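PDB 1BKP: thymidylate synthase 1 from Bacillus subtilis, which catalyses the reductive methylation of dUMP to dTMP, using 5,10-methylenetetrahydrofolate as both methyl donor and reductant and releasing dihydrofolate. Local coordinates for residues A[8-13]-A[182-187]; A[43-48]-A[218-223]; A[162-167]-A[193-198]; A[64-69]-A[90-95]; A[55-60]-A[187-192]. All coordinates share one frame; numbering follows the deposited sequence. Where two conformers were deposited one is given.

Contact 1: residues A[8-13]-A[182-187]; sequences NSIIKD and NDMALG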
# COMPACT_ATOMS: atom_id res chain seq x y z
N ASN A 8 -4.90 2.60 21.28
CA ASN A 8 -6.01 2.27 22.11
C ASN A 8 -7.31 2.42 21.34
O ASN A 8 -8.26 1.68 21.59
CB ASN A 8 -6.06 3.17 23.33
CG ASN A 8 -5.05 2.84 24.44
OD1 ASN A 8 -5.00 3.57 25.46
ND2 ASN A 8 -4.19 1.91 24.23
N SER A 9 -7.40 3.43 20.44
CA SER A 9 -8.62 3.63 19.62
C SER A 9 -8.82 2.48 18.66
O SER A 9 -9.94 1.99 18.53
CB SER A 9 -8.60 4.93 18.77
OG SER A 9 -8.70 5.99 19.70
N ILE A 10 -7.75 2.04 18.00
CA ILE A 10 -7.86 0.89 17.10
C ILE A 10 -8.23 -0.37 17.83
O ILE A 10 -9.15 -1.14 17.42
CB ILE A 10 -6.57 0.68 16.31
CG1 ILE A 10 -6.37 1.95 15.42
CG2 ILE A 10 -6.62 -0.63 15.46
CD1 ILE A 10 -5.06 1.99 14.63
N ILE A 11 -7.59 -0.57 18.97
CA ILE A 11 -7.89 -1.83 19.73
C ILE A 11 -9.37 -1.86 20.15
O ILE A 11 -10.01 -2.89 20.07
CB ILE A 11 -6.92 -1.93 21.02
CG1 ILE A 11 -5.42 -2.02 20.59
CG2 ILE A 11 -7.41 -3.09 21.94
CD1 ILE A 11 -5.10 -3.29 19.81
N LYS A 12 -9.90 -0.74 20.64
CA LYS A 12 -11.30 -0.67 21.08
C LYS A 12 -12.25 -0.96 19.92
O LYS A 12 -13.30 -1.61 20.08
CB LYS A 12 -11.54 0.76 21.61
CG LYS A 12 -12.84 1.02 22.36
CD LYS A 12 -12.73 0.58 23.81
CE LYS A 12 -14.04 0.83 24.56
NZ LYS A 12 -14.14 0.17 25.89
N ASP A 13 -11.85 -0.51 18.73
CA ASP A 13 -12.67 -0.73 17.55
C ASP A 13 -12.71 -2.20 17.18
O ASP A 13 -13.76 -2.74 16.71
CB ASP A 13 -12.12 0.10 16.36
CG ASP A 13 -12.99 -0.05 15.13
OD1 ASP A 13 -14.18 0.15 15.30
OD2 ASP A 13 -12.55 -0.37 14.01
N ASN A 182 -1.31 -7.28 10.63
CA ASN A 182 -0.48 -7.05 11.86
C ASN A 182 -1.22 -7.63 13.04
O ASN A 182 -2.44 -7.36 13.24
CB ASN A 182 -0.36 -5.55 12.12
CG ASN A 182 1.09 -4.99 12.25
OD1 ASN A 182 1.21 -3.89 12.66
ND2 ASN A 182 2.14 -5.72 11.87
N ASP A 183 -0.52 -8.41 13.85
CA ASP A 183 -1.07 -8.90 15.12
C ASP A 183 -0.96 -7.61 15.93
O ASP A 183 0.19 -7.15 16.21
CB ASP A 183 -0.10 -9.98 15.65
CG ASP A 183 -0.40 -10.40 17.07
OD1 ASP A 183 -1.08 -9.69 17.82
OD2 ASP A 183 -0.02 -11.53 17.40
N MET A 184 -2.10 -6.99 16.27
CA MET A 184 -2.10 -5.73 16.99
C MET A 184 -1.51 -5.73 18.37
O MET A 184 -1.03 -4.70 18.81
CB MET A 184 -3.49 -5.11 17.03
CG MET A 184 -4.01 -4.83 15.57
SD MET A 184 -2.92 -3.70 14.68
CE MET A 184 -3.27 -2.21 15.53
N ALA A 185 -1.56 -6.89 19.05
CA ALA A 185 -1.04 -6.98 20.40
C ALA A 185 0.44 -7.08 20.44
O ALA A 185 1.05 -6.38 21.18
CB ALA A 185 -1.65 -8.23 21.15
N LEU A 186 0.99 -8.03 19.68
CA LEU A 186 2.40 -8.30 19.68
C LEU A 186 3.24 -7.64 18.56
O LEU A 186 4.32 -7.20 18.79
CB LEU A 186 2.59 -9.80 19.61
CG LEU A 186 1.92 -10.47 20.87
CD1 LEU A 186 1.78 -11.95 20.61
CD2 LEU A 186 2.77 -10.23 22.13
N GLY A 187 2.75 -7.63 17.35
CA GLY A 187 3.54 -7.09 16.30
C GLY A 187 3.45 -5.58 16.03
O GLY A 187 4.48 -4.95 15.85
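Asp183 OD1 takes two backbone N-H groups in the turn that presents Met184 to Ile10 and Ile11. Leu186 N reaches it at 3.2 Å, nearly straight (175°) and from above the carboxylate plane; the bond from Ala185 N to the same oxygen is weak. This Asx motif joins the end of strand 172-183 to helix 188-206, in the thymidylate synthase fold where helix 3-17 packs beside the large sheet. Asp183 is predicted to contribute to the dUMP site shared between the subunits and to bind methylenetetrahydrofolate, which would put the motif at the edge of the active site. Met184 is bent at chi2 (-59°) and chi3 (-71°), so that CB and CE both face helix 3-17. The Met184 and Ile10 side chains cross at about a right angle, while Ile11 slides past in the reverse direction. Leu230 and Met234 of helix 227-235 cover Ile11 as well, and Tyr7 OH bonds to Met184 O. Met184 CE meets Ile10 CG2 and Met184 CB meets Ile11 CD1, both at 3.7 Å.

Contact 2: residues A[43-48]-A[218-223]; sequences ISKQMR and GDCHVY
Ile43 and Asp219 form an antiparallel, non-hydrogen-bonded pair, their CA atoms 5.0 Å apart, where both segments turn a corner. Beside it Ser44 N donates to Gly218 O at 3.0 Å (163°), in the carbonyl plane and on a lone pair; Ile43 CA adds a C-H...O contact to the same oxygen at 3.5 Å. Ser44 has positive phi (58°), and the corners at Ile43 and at Gly218-Asp219 bend two neighbouring strands, as in the kinked sheet of the family. Ser44 OG bonds Glu176 of the second subunit. Lys45 CG lies 4.1 Å from Cys220 SG, a doubtful approach because Cys220 has two conformers; the lysine chain bends at chi2 (-73°) and carries NZ to a salt bridge with Asp13. Arg48 NH1 holds Gln46 OE1 at 3.1 Å, the oxygen lying in the guanidinium plane, and also bonds Ser44 O of the second subunit. His221, Val222 and Tyr223 are predicted to belong to the dUMP site shared between the subunits. Strand 39-49 pairs on through Lys45 with Ile217 and Met47 with Phe215, whereas the backbone of Asp219 bonds to Arg180 and Asn182 of strand 172-183. Helix 3-17 lies against Met47 and Cys220 through Ile10 and Ile14.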
# COMPACT_ATOMS: atom_id res chain seq x y z
N ILE A 43 -10.60 -4.25 8.87
CA ILE A 43 -9.85 -4.01 7.65
C ILE A 43 -9.51 -2.55 7.45
O ILE A 43 -10.38 -1.68 7.59
CB ILE A 43 -10.75 -4.45 6.43
CG1 ILE A 43 -10.91 -5.99 6.39
CG2 ILE A 43 -10.16 -4.13 5.14
CD1 ILE A 43 -12.04 -6.37 5.30
N SER A 44 -8.26 -2.31 7.04
CA SER A 44 -7.75 -1.04 6.70
C SER A 44 -7.80 0.05 7.76
O SER A 44 -8.73 0.86 7.79
CB SER A 44 -8.34 -0.59 5.35
OG SER A 44 -7.70 0.54 4.85
N LYS A 45 -6.74 0.15 8.55
CA LYS A 45 -6.66 1.21 9.60
C LYS A 45 -5.37 2.01 9.29
O LYS A 45 -4.42 1.48 8.71
CB LYS A 45 -6.53 0.59 11.03
CG LYS A 45 -7.82 -0.18 11.43
CD LYS A 45 -8.94 0.85 11.75
CE LYS A 45 -10.18 0.25 12.27
NZ LYS A 45 -10.98 1.38 12.91
N GLN A 46 -5.28 3.19 9.89
CA GLN A 46 -4.15 4.07 9.63
C GLN A 46 -3.76 4.86 10.88
O GLN A 46 -4.64 5.35 11.58
CB GLN A 46 -4.53 5.10 8.52
CG GLN A 46 -3.38 6.03 8.25
CD GLN A 46 -3.63 7.00 7.13
OE1 GLN A 46 -3.95 8.14 7.41
NE2 GLN A 46 -3.41 6.59 5.88
N MET A 47 -2.46 4.99 11.15
CA MET A 47 -2.00 5.85 12.25
C MET A 47 -1.09 6.86 11.58
O MET A 47 -0.35 6.46 10.63
CB MET A 47 -1.24 5.02 13.32
CG MET A 47 -2.23 4.10 14.05
SD MET A 47 -1.35 3.00 15.22
CE MET A 47 -0.55 2.03 14.17
N ARG A 48 -1.17 8.13 12.03
CA ARG A 48 -0.31 9.20 11.44
C ARG A 48 0.28 9.97 12.60
O ARG A 48 -0.45 10.28 13.55
CB ARG A 48 -1.13 10.21 10.64
CG ARG A 48 -2.00 9.64 9.60
CD ARG A 48 -2.71 10.77 8.86
NE ARG A 48 -1.96 11.64 7.94
CZ ARG A 48 -2.17 11.63 6.60
NH1 ARG A 48 -2.92 10.68 6.03
NH2 ARG A 48 -1.56 12.49 5.82
N GLY A 218 -3.45 -3.51 6.65
CA GLY A 218 -4.59 -4.12 5.94
C GLY A 218 -5.41 -5.01 6.85
O GLY A 218 -6.38 -4.58 7.41
N ASP A 219 -4.98 -6.23 7.15
CA ASP A 219 -5.83 -7.03 8.08
C ASP A 219 -5.34 -6.76 9.53
O ASP A 219 -4.27 -7.16 9.90
CB ASP A 219 -5.65 -8.47 7.76
CG ASP A 219 -6.67 -9.33 8.50
OD1 ASP A 219 -6.52 -9.50 9.70
OD2 ASP A 219 -7.68 -9.74 7.93
N CYS A 220 -6.15 -6.06 10.31
CA CYS A 220 -5.84 -5.71 11.68
C CYS A 220 -6.46 -6.76 12.61
O CYS A 220 -7.66 -6.75 12.78
CB CYS A 220 -6.54 -4.41 11.90
SG CYS A 220 -5.79 -3.36 13.02
N HIS A 221 -5.67 -7.61 13.25
CA HIS A 221 -6.27 -8.68 14.12
C HIS A 221 -5.73 -8.83 15.49
O HIS A 221 -4.61 -8.39 15.75
CB HIS A 221 -6.19 -10.01 13.40
CG HIS A 221 -4.80 -10.38 12.94
ND1 HIS A 221 -3.91 -11.05 13.73
CD2 HIS A 221 -4.17 -10.21 11.75
CE1 HIS A 221 -2.80 -11.31 13.07
NE2 HIS A 221 -2.93 -10.81 11.85
N VAL A 222 -6.58 -9.35 16.40
CA VAL A 222 -6.10 -9.64 17.75
C VAL A 222 -6.62 -11.03 18.14
O VAL A 222 -7.76 -11.41 17.79
CB VAL A 222 -6.47 -8.63 18.84
CG1 VAL A 222 -6.11 -7.24 18.52
CG2 VAL A 222 -7.84 -8.71 19.24
N TYR A 223 -5.73 -11.85 18.69
CA TYR A 223 -6.13 -13.20 19.15
C TYR A 223 -7.02 -13.06 20.34
O TYR A 223 -6.75 -12.21 21.21
CB TYR A 223 -4.95 -14.07 19.47
CG TYR A 223 -4.18 -14.47 18.23
CD1 TYR A 223 -3.25 -13.63 17.68
CD2 TYR A 223 -4.48 -15.68 17.57
CE1 TYR A 223 -2.62 -13.95 16.46
CE2 TYR A 223 -3.87 -16.04 16.37
CZ TYR A 223 -2.95 -15.16 15.81
OH TYR A 223 -2.44 -15.45 14.58

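Contact 3: residues A[162-167]-A[193-198]; sequences YETQWY and FQYNVL
Tyr195 is the first residue of 193-198 to meet the strand, its ring approached obliquely by the methyl of Thr164: Thr164 CG2 lies 3.9 Å from Tyr195 CE2, and the two side chains cross at about a right angle. The phenol OH reaches past this contact to Trp75 NE1, which fixes the far end of the ring. One turn later Leu198 arrives at the edge of the Trp166 indole, near its plane, with Leu198 CD2 4.0 Å from Trp166 CZ2. Chi1 of Leu198 (-179°) sets CG opposite the backbone N, and CG too comes close to the ring, 4.2 Å from Trp166 CH2. Along the strand, Trp166 NE1 makes a weak, bent bond to Thr164 OG1 (2.8 Å, 127°), an oxygen that also pairs with Thr144 OG1. Thr164 and Trp166 face the helix, whereas Glu163 and Gln165 bond to the second subunit; the sheet thus has helix 188-206 on one face and the partner subunit on the other, as is characteristic of the thymidylate synthase dimer.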
# COMPACT_ATOMS: atom_id res chain seq x y z
N TYR A 162 5.78 -4.67 4.26
CA TYR A 162 6.46 -5.01 3.03
C TYR A 162 6.77 -3.85 2.07
O TYR A 162 7.45 -4.07 1.04
CB TYR A 162 5.56 -6.07 2.29
CG TYR A 162 4.20 -5.58 1.69
CD1 TYR A 162 3.04 -5.49 2.51
CD2 TYR A 162 4.14 -5.01 0.40
CE1 TYR A 162 1.91 -4.86 2.07
CE2 TYR A 162 2.99 -4.37 -0.06
CZ TYR A 162 1.86 -4.32 0.80
OH TYR A 162 0.68 -3.77 0.40
N GLU A 163 6.23 -2.66 2.34
CA GLU A 163 6.53 -1.55 1.42
C GLU A 163 6.60 -0.24 2.08
O GLU A 163 6.05 -0.03 3.22
CB GLU A 163 5.47 -1.48 0.24
CG GLU A 163 4.11 -1.07 0.81
CD GLU A 163 3.04 -0.88 -0.30
OE1 GLU A 163 3.38 -0.66 -1.45
OE2 GLU A 163 1.87 -0.91 0.01
N THR A 164 7.33 0.70 1.44
CA THR A 164 7.40 2.07 1.98
C THR A 164 7.28 3.01 0.79
O THR A 164 7.59 2.63 -0.33
CB THR A 164 8.74 2.43 2.65
OG1 THR A 164 9.82 2.44 1.70
CG2 THR A 164 9.16 1.40 3.72
N GLN A 165 6.79 4.21 1.02
CA GLN A 165 6.79 5.27 -0.03
C GLN A 165 7.29 6.53 0.71
O GLN A 165 6.85 6.84 1.81
CB GLN A 165 5.39 5.49 -0.66
CG GLN A 165 5.55 6.57 -1.75
CD GLN A 165 4.36 6.62 -2.69
OE1 GLN A 165 3.45 5.89 -2.57
NE2 GLN A 165 4.42 7.51 -3.70
N TRP A 166 8.16 7.31 0.08
CA TRP A 166 8.75 8.46 0.76
C TRP A 166 8.40 9.69 -0.06
O TRP A 166 8.24 9.60 -1.27
CB TRP A 166 10.31 8.27 0.75
CG TRP A 166 10.81 7.00 1.45
CD1 TRP A 166 10.77 5.70 0.97
CD2 TRP A 166 11.39 6.93 2.73
NE1 TRP A 166 11.29 4.85 1.89
CE2 TRP A 166 11.67 5.57 2.99
CE3 TRP A 166 11.72 7.89 3.70
CZ2 TRP A 166 12.24 5.14 4.20
CZ3 TRP A 166 12.29 7.48 4.91
CH2 TRP A 166 12.53 6.09 5.15
N TYR A 167 8.29 10.85 0.60
CA TYR A 167 7.92 12.05 -0.16
C TYR A 167 8.84 13.16 0.39
O TYR A 167 9.03 13.28 1.63
CB TYR A 167 6.49 12.44 0.19
CG TYR A 167 5.51 11.29 0.06
CD1 TYR A 167 5.30 10.39 1.12
CD2 TYR A 167 4.74 11.11 -1.08
CE1 TYR A 167 4.36 9.39 1.03
CE2 TYR A 167 3.78 10.11 -1.15
CZ TYR A 167 3.61 9.27 -0.09
OH TYR A 167 2.63 8.31 -0.15
N PHE A 193 7.25 1.47 15.94
CA PHE A 193 8.50 2.14 16.43
C PHE A 193 9.67 1.96 15.46
O PHE A 193 10.30 2.90 15.05
CB PHE A 193 8.88 1.55 17.81
CG PHE A 193 10.23 2.07 18.32
CD1 PHE A 193 10.36 3.37 18.76
CD2 PHE A 193 11.37 1.24 18.33
CE1 PHE A 193 11.63 3.86 19.23
CE2 PHE A 193 12.62 1.71 18.78
CZ PHE A 193 12.76 2.99 19.23
N GLN A 194 9.83 0.73 14.96
CA GLN A 194 10.95 0.35 14.13
C GLN A 194 11.02 1.17 12.83
O GLN A 194 12.10 1.66 12.50
CB GLN A 194 10.79 -1.13 13.85
CG GLN A 194 11.43 -1.72 12.66
CD GLN A 194 11.14 -3.25 12.58
OE1 GLN A 194 12.00 -4.08 12.92
NE2 GLN A 194 9.95 -3.59 12.19
N TYR A 195 9.89 1.40 12.18
CA TYR A 195 9.93 2.18 10.93
C TYR A 195 10.12 3.67 11.13
O TYR A 195 10.66 4.38 10.23
CB TYR A 195 8.77 1.78 9.93
CG TYR A 195 9.22 0.60 9.12
CD1 TYR A 195 9.16 -0.73 9.66
CD2 TYR A 195 9.76 0.79 7.82
CE1 TYR A 195 9.61 -1.83 8.92
CE2 TYR A 195 10.24 -0.28 7.07
CZ TYR A 195 10.16 -1.60 7.64
OH TYR A 195 10.67 -2.63 6.88
N ASN A 196 9.70 4.18 12.31
CA ASN A 196 9.96 5.59 12.58
C ASN A 196 11.50 5.79 12.79
O ASN A 196 12.12 6.81 12.34
CB ASN A 196 9.18 6.04 13.83
CG ASN A 196 9.27 7.52 14.03
OD1 ASN A 196 10.04 7.93 14.82
ND2 ASN A 196 8.59 8.35 13.18
N VAL A 197 12.14 4.80 13.41
CA VAL A 197 13.62 4.90 13.56
C VAL A 197 14.27 4.95 12.14
O VAL A 197 15.09 5.82 11.86
CB VAL A 197 14.20 3.70 14.41
CG1 VAL A 197 15.74 3.85 14.52
CG2 VAL A 197 13.59 3.82 15.77
N LEU A 198 13.74 4.17 11.20
CA LEU A 198 14.30 4.17 9.87
C LEU A 198 14.10 5.60 9.25
O LEU A 198 14.98 6.08 8.55
CB LEU A 198 13.59 3.16 8.97
CG LEU A 198 14.13 3.06 7.54
CD1 LEU A 198 15.59 2.45 7.55
CD2 LEU A 198 13.11 2.15 6.74

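Contact 4: residues A[64-69]-A[90-95]; sequences WKTAIK and VHIWDQ
Lys69 and Val90 pass each other at a slant, the lysine running extended beyond CG with its CB and CD meeting one methyl: Val90 CG2 is 3.9 Å from Lys69 CD and 4.2 Å from Lys69 CB. Chi1 of Val90 (169°) turns CG1 opposite the backbone N and leaves CG2 to meet the lysine. The ammonium goes beyond the valine and bonds to Met88 O, so the apolar overlap and the polar end use different parts of one side chain. One turn back on helix 64-75, Thr66 brings its methyl to the loop, with Thr66 CG2 4.2 Å from Ile92 CD1 and slightly farther from Val90 CG1. The loop is shaped by a type I beta turn from His91 to Asp94, closed by Asp94 N to His91 O. Across the turn His91 ND1 bonds Asp94 OD2 at 2.7 Å, through the syn lone pair and in the imidazole plane. Trp93, between them, lies edge-to-face with Trp73 and Tyr107, and its NE1 bonds Glu70 of the same helix as Thr66 and Lys69.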
# COMPACT_ATOMS: atom_id res chain seq x y z
N TRP A 64 12.42 -2.01 22.24
CA TRP A 64 13.04 -1.09 21.34
C TRP A 64 14.38 -1.45 20.76
O TRP A 64 14.61 -1.18 19.63
CB TRP A 64 13.05 0.29 21.98
CG TRP A 64 14.07 0.43 23.11
CD1 TRP A 64 13.88 0.14 24.46
CD2 TRP A 64 15.39 0.95 22.98
NE1 TRP A 64 15.03 0.47 25.17
CE2 TRP A 64 15.96 0.97 24.28
CE3 TRP A 64 16.17 1.40 21.88
CZ2 TRP A 64 17.25 1.43 24.50
CZ3 TRP A 64 17.46 1.86 22.10
CH2 TRP A 64 17.98 1.87 23.41
N LYS A 65 15.29 -2.01 21.54
CA LYS A 65 16.61 -2.43 21.05
C LYS A 65 16.52 -3.53 20.00
O LYS A 65 17.22 -3.48 19.00
CB LYS A 65 17.46 -2.90 22.20
CG LYS A 65 18.07 -1.79 23.01
CD LYS A 65 19.32 -2.33 23.76
CE LYS A 65 19.82 -1.41 24.84
NZ LYS A 65 20.78 -2.10 25.73
N THR A 66 15.77 -4.59 20.30
CA THR A 66 15.52 -5.70 19.37
C THR A 66 14.90 -5.16 18.05
O THR A 66 15.29 -5.58 16.98
CB THR A 66 14.51 -6.62 19.97
OG1 THR A 66 15.08 -7.05 21.20
CG2 THR A 66 14.21 -7.81 19.06
N ALA A 67 14.02 -4.17 18.15
CA ALA A 67 13.42 -3.59 16.92
C ALA A 67 14.47 -2.94 16.04
O ALA A 67 14.42 -3.10 14.79
CB ALA A 67 12.34 -2.57 17.31
N ILE A 68 15.38 -2.14 16.67
CA ILE A 68 16.47 -1.54 15.91
C ILE A 68 17.43 -2.56 15.37
O ILE A 68 17.89 -2.44 14.23
CB ILE A 68 17.16 -0.45 16.69
CG1 ILE A 68 16.11 0.59 17.01
CG2 ILE A 68 18.35 0.14 15.94
CD1 ILE A 68 16.63 1.74 17.94
N LYS A 69 17.72 -3.61 16.15
CA LYS A 69 18.60 -4.67 15.59
C LYS A 69 18.06 -5.33 14.33
O LYS A 69 18.86 -5.54 13.35
CB LYS A 69 19.02 -5.72 16.65
CG LYS A 69 19.98 -5.18 17.70
CD LYS A 69 20.05 -6.17 18.85
CE LYS A 69 21.08 -5.76 19.86
NZ LYS A 69 21.04 -6.66 21.04
N VAL A 90 19.99 -11.89 18.76
CA VAL A 90 18.52 -11.95 18.57
C VAL A 90 18.16 -13.32 18.02
O VAL A 90 18.75 -13.77 17.06
CB VAL A 90 18.02 -10.82 17.60
CG1 VAL A 90 16.59 -11.01 17.18
CG2 VAL A 90 18.22 -9.50 18.22
N HIS A 91 17.14 -13.93 18.65
CA HIS A 91 16.69 -15.23 18.33
C HIS A 91 15.25 -15.33 17.93
O HIS A 91 14.82 -16.44 17.62
CB HIS A 91 16.92 -16.14 19.51
CG HIS A 91 18.35 -16.41 19.74
ND1 HIS A 91 19.04 -17.36 19.01
CD2 HIS A 91 19.26 -15.78 20.52
CE1 HIS A 91 20.33 -17.28 19.30
NE2 HIS A 91 20.49 -16.33 20.23
N ILE A 92 14.54 -14.20 17.82
CA ILE A 92 13.12 -14.28 17.45
C ILE A 92 12.86 -14.79 16.07
O ILE A 92 11.69 -14.96 15.73
CB ILE A 92 12.37 -12.91 17.58
CG1 ILE A 92 12.95 -11.92 16.56
CG2 ILE A 92 12.56 -12.35 18.96
CD1 ILE A 92 12.25 -10.57 16.54
N TRP A 93 13.88 -14.89 15.21
CA TRP A 93 13.61 -15.43 13.87
C TRP A 93 14.05 -16.89 13.70
O TRP A 93 13.98 -17.42 12.58
CB TRP A 93 14.32 -14.62 12.81
CG TRP A 93 13.75 -13.27 12.67
CD1 TRP A 93 13.82 -12.22 13.57
CD2 TRP A 93 13.10 -12.74 11.50
NE1 TRP A 93 13.30 -11.07 13.00
CE2 TRP A 93 12.86 -11.36 11.73
CE3 TRP A 93 12.70 -13.29 10.29
CZ2 TRP A 93 12.25 -10.53 10.78
CZ3 TRP A 93 12.08 -12.47 9.34
CH2 TRP A 93 11.87 -11.09 9.60
N ASP A 94 14.61 -17.49 14.76
CA ASP A 94 15.19 -18.87 14.63
C ASP A 94 14.25 -19.95 14.09
O ASP A 94 14.68 -20.77 13.30
CB ASP A 94 15.73 -19.36 15.94
CG ASP A 94 16.86 -18.50 16.50
OD1 ASP A 94 17.50 -17.72 15.76
OD2 ASP A 94 17.15 -18.68 17.69
N GLN A 95 12.97 -19.88 14.44
CA GLN A 95 11.98 -20.85 14.01
C GLN A 95 11.86 -20.90 12.50
O GLN A 95 11.43 -21.89 11.97
CB GLN A 95 10.59 -20.50 14.55
CG GLN A 95 10.58 -19.56 15.76
CD GLN A 95 9.17 -19.28 16.28
OE1 GLN A 95 8.95 -19.22 17.50
NE2 GLN A 95 8.22 -19.11 15.36

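Contact 5: residues A[55-60]-A[187-192]; sequences PILTTK and GNPFNV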
# COMPACT_ATOMS: atom_id res chain seq x y z
N PRO A 55 6.92 7.65 18.24
CA PRO A 55 5.73 6.84 18.43
C PRO A 55 6.09 5.55 19.20
O PRO A 55 6.62 4.64 18.62
CB PRO A 55 5.24 6.55 16.98
CG PRO A 55 6.46 6.64 16.17
CD PRO A 55 7.31 7.75 16.81
N ILE A 56 5.82 5.52 20.50
CA ILE A 56 6.13 4.33 21.27
C ILE A 56 5.11 4.26 22.37
O ILE A 56 4.47 5.28 22.77
CB ILE A 56 7.58 4.38 21.81
CG1 ILE A 56 8.03 3.01 22.35
CG2 ILE A 56 7.78 5.49 22.87
CD1 ILE A 56 9.57 2.93 22.50
N LEU A 57 4.69 3.01 22.64
CA LEU A 57 3.69 2.83 23.69
C LEU A 57 4.28 3.07 25.08
O LEU A 57 5.45 2.73 25.30
CB LEU A 57 3.17 1.40 23.73
CG LEU A 57 2.34 0.89 22.53
CD1 LEU A 57 1.58 -0.41 23.00
CD2 LEU A 57 1.38 2.07 22.04
N THR A 58 3.47 3.60 26.00
CA THR A 58 3.94 3.68 27.39
C THR A 58 3.11 2.74 28.31
O THR A 58 3.40 2.59 29.52
CB THR A 58 3.95 5.04 27.91
OG1 THR A 58 2.60 5.54 28.02
CG2 THR A 58 4.91 5.96 27.04
N THR A 59 2.05 2.15 27.77
CA THR A 59 1.22 1.27 28.59
C THR A 59 1.86 -0.12 28.80
O THR A 59 1.35 -0.93 29.54
CB THR A 59 -0.23 1.13 28.10
OG1 THR A 59 -0.15 0.63 26.79
CG2 THR A 59 -1.02 2.52 28.12
N LYS A 60 2.92 -0.40 28.05
CA LYS A 60 3.73 -1.61 28.24
C LYS A 60 5.08 -1.29 27.61
O LYS A 60 5.19 -0.33 26.86
CB LYS A 60 3.12 -2.85 27.55
CG LYS A 60 3.28 -2.90 26.05
CD LYS A 60 2.99 -4.24 25.47
CE LYS A 60 3.21 -4.22 23.89
NZ LYS A 60 2.80 -5.52 23.17
N GLY A 187 2.75 -7.63 17.35
CA GLY A 187 3.54 -7.09 16.30
C GLY A 187 3.45 -5.58 16.03
O GLY A 187 4.48 -4.95 15.85
N ASN A 188 2.26 -5.01 16.06
CA ASN A 188 2.14 -3.61 15.72
C ASN A 188 3.04 -2.60 16.52
O ASN A 188 3.72 -1.73 15.89
CB ASN A 188 0.68 -3.19 15.80
CG ASN A 188 0.48 -1.73 15.44
OD1 ASN A 188 0.24 -0.92 16.31
ND2 ASN A 188 0.43 -1.44 14.12
N PRO A 189 3.06 -2.69 17.86
CA PRO A 189 3.92 -1.68 18.57
C PRO A 189 5.37 -1.73 18.21
O PRO A 189 6.02 -0.69 18.01
CB PRO A 189 3.65 -1.94 20.07
CG PRO A 189 2.23 -2.64 20.10
CD PRO A 189 2.31 -3.55 18.85
N PHE A 190 5.88 -2.94 18.00
CA PHE A 190 7.29 -3.16 17.62
C PHE A 190 7.53 -2.55 16.20
O PHE A 190 8.53 -1.88 15.96
CB PHE A 190 7.46 -4.65 17.59
CG PHE A 190 8.83 -5.13 17.28
CD1 PHE A 190 9.77 -5.37 18.33
CD2 PHE A 190 9.17 -5.47 15.99
CE1 PHE A 190 11.00 -5.95 18.03
CE2 PHE A 190 10.44 -6.07 15.69
CZ PHE A 190 11.32 -6.30 16.71
N ASN A 191 6.64 -2.87 15.26
CA ASN A 191 6.75 -2.43 13.85
C ASN A 191 6.59 -0.92 13.66
O ASN A 191 7.38 -0.31 12.94
CB ASN A 191 5.70 -3.16 13.04
CG ASN A 191 6.09 -4.57 12.70
OD1 ASN A 191 7.31 -4.92 12.54
ND2 ASN A 191 5.11 -5.41 12.56
N VAL A 192 5.71 -0.28 14.44
CA VAL A 192 5.43 1.14 14.31
C VAL A 192 6.70 1.90 14.79
O VAL A 192 7.19 2.82 14.09
CB VAL A 192 4.26 1.53 15.12
CG1 VAL A 192 4.09 3.05 15.23
CG2 VAL A 192 2.98 1.00 14.47
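Leu57 sets CD1 and CG against the CB-CG side of the Pro189 ring: Leu57 CD1 is 3.7 Å from Pro189 CG and 3.9 Å from Pro189 CB, while Leu57 CG comes within 4.0 Å of Pro189 CB. With chi1 at -67°, the CG of Leu57 stands opposite the carbonyl carbon and the isobutyl group is directed at the helix. Lys60 closes on the same proline with its aliphatic chain, Lys60 CE standing 4.2 Å from Pro189 CG. Its NZ continues to Ala185 O, in the turn just before the helix. Pro189 sits in the first turn of helix 188-206, where a residue without an N-H costs no helical bond; backbone bonds run from Asn191 N to Gly187 O and from Val192 N to Asn188 O. Three residues on from the proline, Val192 faces the same loop. Val192 CG1, set opposite the backbone N by a chi1 of 169°, lies 4.1 Å from Pro55 CB. Other parts of the chain hold loop 55-60 as well: Tyr266 OH bonds Leu57 O, and Asp4 bonds Thr58 OG1. Asn191 is predicted to belong to the dUMP site shared between the subunits, and Asn188 ND2 bonds Asn182 OD1 of the neighbouring strand.

In the fold
Contacts 1 and 2 have centres about 7 Å apart around strands 172-183 and 209-223; contact 5, about 10 Å from contact 1, shares Gly187 with it where the strand hands over to helix 188-206. Contact 5 lies at the start of that helix and contact 3 directly after. Contact 4 touches it through Phe190 and Phe193, but stands about 23 Å from contact 2, across the chain's centre. Along the chain contact 4 closes first, nested inside contacts 1, 2 and 5, while contact 1 crosses 2, 3 and 5. Contacts 1, 2 and 5 tie early parts of the chain to the later strands and helix that carry predicted dUMP-site residues; contacts 2 and 3 also touch the second subunit.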